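Local coordinates for protein carboxylesterase (PDB 5GMX) that probably hydrolyses carboxylic esters as a family VIII carboxylesterase with a beta-lactamase fold, and also shows hydrolytic activity toward oxyimino cephalosporins, at residues Q115-R127 with A162-R174. Sequence-based numbering, arbitrary orientation.
Sequences QLLSHQAGICGPR and AVVFGHIAGEVAR. With PMS (phenylmethanesulfonic acid), chain C.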
# COMPACT_ATOMS: atom_id res chain seq x y z
N GLN A 115 8.47 2.95 15.65
CA GLN A 115 9.21 4.04 15.00
C GLN A 115 9.63 3.69 13.57
O GLN A 115 9.56 4.54 12.67
CB GLN A 115 10.45 4.41 15.82
CG GLN A 115 10.13 5.14 17.11
CD GLN A 115 11.37 5.36 17.97
OE1 GLN A 115 12.37 4.67 17.82
NE2 GLN A 115 11.29 6.32 18.88
N LEU A 116 10.10 2.47 13.36
CA LEU A 116 10.44 1.98 12.03
C LEU A 116 9.22 2.06 11.09
O LEU A 116 9.33 2.50 9.95
CB LEU A 116 10.95 0.54 12.09
CG LEU A 116 11.53 -0.08 10.81
CD1 LEU A 116 12.92 0.45 10.53
CD2 LEU A 116 11.53 -1.60 10.87
N LEU A 117 8.07 1.63 11.59
CA LEU A 117 6.86 1.58 10.76
C LEU A 117 6.22 2.94 10.52
O LEU A 117 5.37 3.05 9.64
CB LEU A 117 5.82 0.66 11.40
CG LEU A 117 6.12 -0.82 11.24
CD1 LEU A 117 5.14 -1.62 12.08
CD2 LEU A 117 5.98 -1.18 9.78
N SER A 118 6.62 3.95 11.30
CA SER A 118 6.09 5.30 11.12
C SER A 118 7.11 6.25 10.50
O SER A 118 6.99 7.47 10.62
CB SER A 118 5.60 5.89 12.45
OG SER A 118 6.60 5.83 13.45
N HIS A 119 8.10 5.67 9.80
CA HIS A 119 9.08 6.43 9.03
C HIS A 119 9.91 7.34 9.92
O HIS A 119 10.32 8.42 9.51
CB HIS A 119 8.39 7.25 7.92
CG HIS A 119 7.52 6.43 7.03
ND1 HIS A 119 7.98 5.81 5.89
CD2 HIS A 119 6.21 6.08 7.14
CE1 HIS A 119 7.00 5.14 5.33
NE2 HIS A 119 5.92 5.28 6.06
N GLN A 120 10.15 6.90 11.15
CA GLN A 120 10.96 7.67 12.10
C GLN A 120 12.33 7.06 12.39
O GLN A 120 13.00 7.50 13.31
CB GLN A 120 10.21 7.83 13.41
CG GLN A 120 8.87 8.48 13.30
CD GLN A 120 8.27 8.78 14.65
OE1 GLN A 120 8.53 9.84 15.23
NE2 GLN A 120 7.50 7.84 15.19
N ALA A 121 12.73 6.04 11.64
CA ALA A 121 14.04 5.43 11.85
C ALA A 121 15.15 6.23 11.16
O ALA A 121 16.32 6.04 11.46
CB ALA A 121 14.05 3.99 11.36
N GLY A 122 14.78 7.08 10.22
CA GLY A 122 15.74 7.95 9.57
C GLY A 122 16.58 7.31 8.47
O GLY A 122 17.61 7.85 8.09
N ILE A 123 16.15 6.16 7.96
CA ILE A 123 16.88 5.56 6.84
C ILE A 123 16.00 5.60 5.60
O ILE A 123 15.67 4.56 5.00
CB ILE A 123 17.34 4.13 7.15
CG1 ILE A 123 16.23 3.34 7.84
CG2 ILE A 123 18.56 4.15 8.07
CD1 ILE A 123 16.61 1.91 8.10
N CYS A 124 15.62 6.82 5.23
CA CYS A 124 14.57 7.07 4.25
C CYS A 124 14.89 6.50 2.86
O CYS A 124 13.99 6.26 2.05
CB CYS A 124 14.31 8.58 4.17
SG CYS A 124 14.27 9.39 5.82
N GLY A 125 16.18 6.30 2.59
CA GLY A 125 16.64 5.70 1.35
C GLY A 125 18.10 5.30 1.49
O GLY A 125 18.78 5.74 2.41
N PRO A 126 18.61 4.47 0.56
CA PRO A 126 20.00 4.02 0.64
C PRO A 126 20.95 5.19 0.43
O PRO A 126 20.68 6.04 -0.41
CB PRO A 126 20.13 3.02 -0.52
CG PRO A 126 18.70 2.69 -0.91
CD PRO A 126 17.91 3.92 -0.61
N ARG A 127 22.04 5.25 1.19
CA ARG A 127 22.96 6.37 1.06
C ARG A 127 23.72 6.31 -0.26
O ARG A 127 24.00 7.34 -0.88
CB ARG A 127 23.94 6.40 2.23
CG ARG A 127 23.41 7.15 3.43
CD ARG A 127 24.42 7.22 4.57
NE ARG A 127 23.80 7.80 5.75
CZ ARG A 127 23.66 9.10 5.96
NH1 ARG A 127 24.10 9.96 5.05
NH2 ARG A 127 23.06 9.55 7.06
N ALA A 162 10.37 6.05 1.09
CA ALA A 162 9.59 5.97 -0.15
C ALA A 162 9.63 4.64 -0.89
O ALA A 162 8.63 4.21 -1.47
CB ALA A 162 10.04 7.07 -1.09
N VAL A 163 10.79 3.99 -0.90
CA VAL A 163 10.92 2.73 -1.63
C VAL A 163 11.27 1.59 -0.69
O VAL A 163 10.76 0.48 -0.84
CB VAL A 163 11.99 2.83 -2.75
CG1 VAL A 163 12.12 1.50 -3.48
CG2 VAL A 163 11.63 3.96 -3.73
N VAL A 164 12.14 1.86 0.29
CA VAL A 164 12.69 0.80 1.12
C VAL A 164 11.81 0.40 2.31
O VAL A 164 12.14 -0.53 3.04
CB VAL A 164 14.09 1.20 1.66
CG1 VAL A 164 15.03 1.53 0.51
CG2 VAL A 164 13.99 2.37 2.62
N PHE A 165 10.68 1.10 2.51
CA PHE A 165 9.76 0.77 3.62
C PHE A 165 9.38 -0.71 3.64
O PHE A 165 9.37 -1.35 4.70
CB PHE A 165 8.49 1.63 3.54
CG PHE A 165 7.42 1.28 4.56
CD1 PHE A 165 7.46 1.83 5.82
CD2 PHE A 165 6.38 0.43 4.23
CE1 PHE A 165 6.48 1.52 6.76
CE2 PHE A 165 5.40 0.12 5.17
CZ PHE A 165 5.45 0.67 6.43
N GLY A 166 9.07 -1.24 2.46
CA GLY A 166 8.66 -2.62 2.32
C GLY A 166 9.73 -3.60 2.75
O GLY A 166 9.43 -4.64 3.33
N HIS A 167 10.99 -3.26 2.47
CA HIS A 167 12.11 -4.11 2.86
C HIS A 167 12.35 -4.15 4.37
O HIS A 167 12.61 -5.21 4.93
CB HIS A 167 13.40 -3.66 2.17
CG HIS A 167 13.52 -4.16 0.76
ND1 HIS A 167 12.90 -3.54 -0.30
CD2 HIS A 167 14.17 -5.23 0.25
CE1 HIS A 167 13.18 -4.20 -1.42
NE2 HIS A 167 13.94 -5.23 -1.11
N ILE A 168 12.29 -3.00 5.04
CA ILE A 168 12.58 -2.98 6.47
C ILE A 168 11.41 -3.56 7.28
O ILE A 168 11.60 -4.40 8.19
CB ILE A 168 12.96 -1.56 6.97
CG1 ILE A 168 11.87 -0.55 6.62
CG2 ILE A 168 14.28 -1.12 6.36
CD1 ILE A 168 12.26 0.90 6.90
N ALA A 169 10.19 -3.14 6.92
CA ALA A 169 8.99 -3.70 7.54
C ALA A 169 8.95 -5.21 7.31
O ALA A 169 8.79 -6.02 8.25
CB ALA A 169 7.74 -3.04 6.97
N GLY A 170 9.15 -5.58 6.05
CA GLY A 170 9.11 -6.96 5.62
C GLY A 170 10.17 -7.82 6.28
O GLY A 170 9.93 -8.99 6.57
N GLU A 171 11.35 -7.26 6.50
CA GLU A 171 12.43 -8.03 7.10
C GLU A 171 12.12 -8.28 8.57
O GLU A 171 12.46 -9.35 9.10
CB GLU A 171 13.78 -7.34 6.93
CG GLU A 171 14.96 -8.13 7.49
CD GLU A 171 15.17 -9.51 6.84
OE1 GLU A 171 14.47 -9.85 5.85
OE2 GLU A 171 16.04 -10.26 7.32
N VAL A 172 11.48 -7.32 9.23
CA VAL A 172 11.03 -7.63 10.59
C VAL A 172 10.05 -8.81 10.58
O VAL A 172 10.20 -9.80 11.36
CB VAL A 172 10.37 -6.41 11.25
CG1 VAL A 172 9.74 -6.79 12.59
CG2 VAL A 172 11.40 -5.31 11.45
N ALA A 173 9.09 -8.72 9.66
CA ALA A 173 8.10 -9.79 9.49
C ALA A 173 8.73 -11.16 9.24
O ALA A 173 8.29 -12.16 9.81
CB ALA A 173 7.15 -9.44 8.34
N ARG A 174 9.76 -11.19 8.39
CA ARG A 174 10.44 -12.42 8.04
C ARG A 174 11.23 -12.95 9.22
O ARG A 174 11.30 -14.16 9.42
CB ARG A 174 11.38 -12.21 6.85
CG ARG A 174 10.69 -11.93 5.53
CD ARG A 174 11.70 -11.86 4.38
NE ARG A 174 12.34 -13.15 4.11
CZ ARG A 174 13.63 -13.40 4.30
NH1 ARG A 174 14.43 -12.45 4.77
NH2 ARG A 174 14.13 -14.60 4.03
C PMS C . 6.28 5.02 -4.15
S PMS C . 4.68 5.61 -3.62
C1 PMS C . 7.11 6.12 -4.79
C2 PMS C . 7.07 6.31 -6.16
C3 PMS C . 7.83 7.31 -6.75
C4 PMS C . 8.65 8.11 -5.97
C5 PMS C . 8.69 7.92 -4.60
C6 PMS C . 7.93 6.92 -4.01
O2S PMS C . 4.66 7.06 -3.20
O1S PMS C . 3.70 5.62 -4.76
O HOH W 1 13.46 4.63 -0.20
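Phe165 packs chiefly against His119 and Leu117 of the 115-127 segment. With His119 it forms an offset pair, planes 21° apart and little of one ring lying over the other; the closest atoms are His119 CE1 and Phe165 CD1 at 3.4 Å. At the ring's edge, near its plane, Leu117 O sits 3.4 Å from Phe165 CE1, where a carbonyl oxygen faces the weakly positive rim. His119 is itself anchored, since its ND1 is hydrogen-bonded to His161 N, which limits the rotation of the imidazole.

The close packing continues along helix 165-175. With CG anti to the backbone N (chi1 -173°), Leu116 splays its methyls over two successive turns: CD1 rests 3.7 Å from Ile168 CD1, and CD2 lies 3.8 Å from Val172 CG2. Leu117 CD2 settles 3.8 Å from Ala169 CB and also approaches the end of the Phe165 ring.

Toward Pro126 the contact, though equally buried, is looser in places. Ile123 CD1 comes no nearer than 4.2 Å to Ile168 CG2, and a water donates to Cys124 O and accepts from Val163 N, both at 2.8 Å. Val164 still packs closely, its CG2 3.6 Å from Ile123 O and its CG1 against Pro126 CD.

Ala162 carries this border to the ligand pocket, its CB touching the phenyl ring of phenylmethanesulfonic acid, while its O accepts from Lys74 NZ of the putative SxxK motif. Direct cohesion between the segments is therefore mainly apolar and aromatic, whereas the polar links are a bridging water and bonds to outside residues such as His161 and Lys74, consistent with a buried layer beside the ligand pocket.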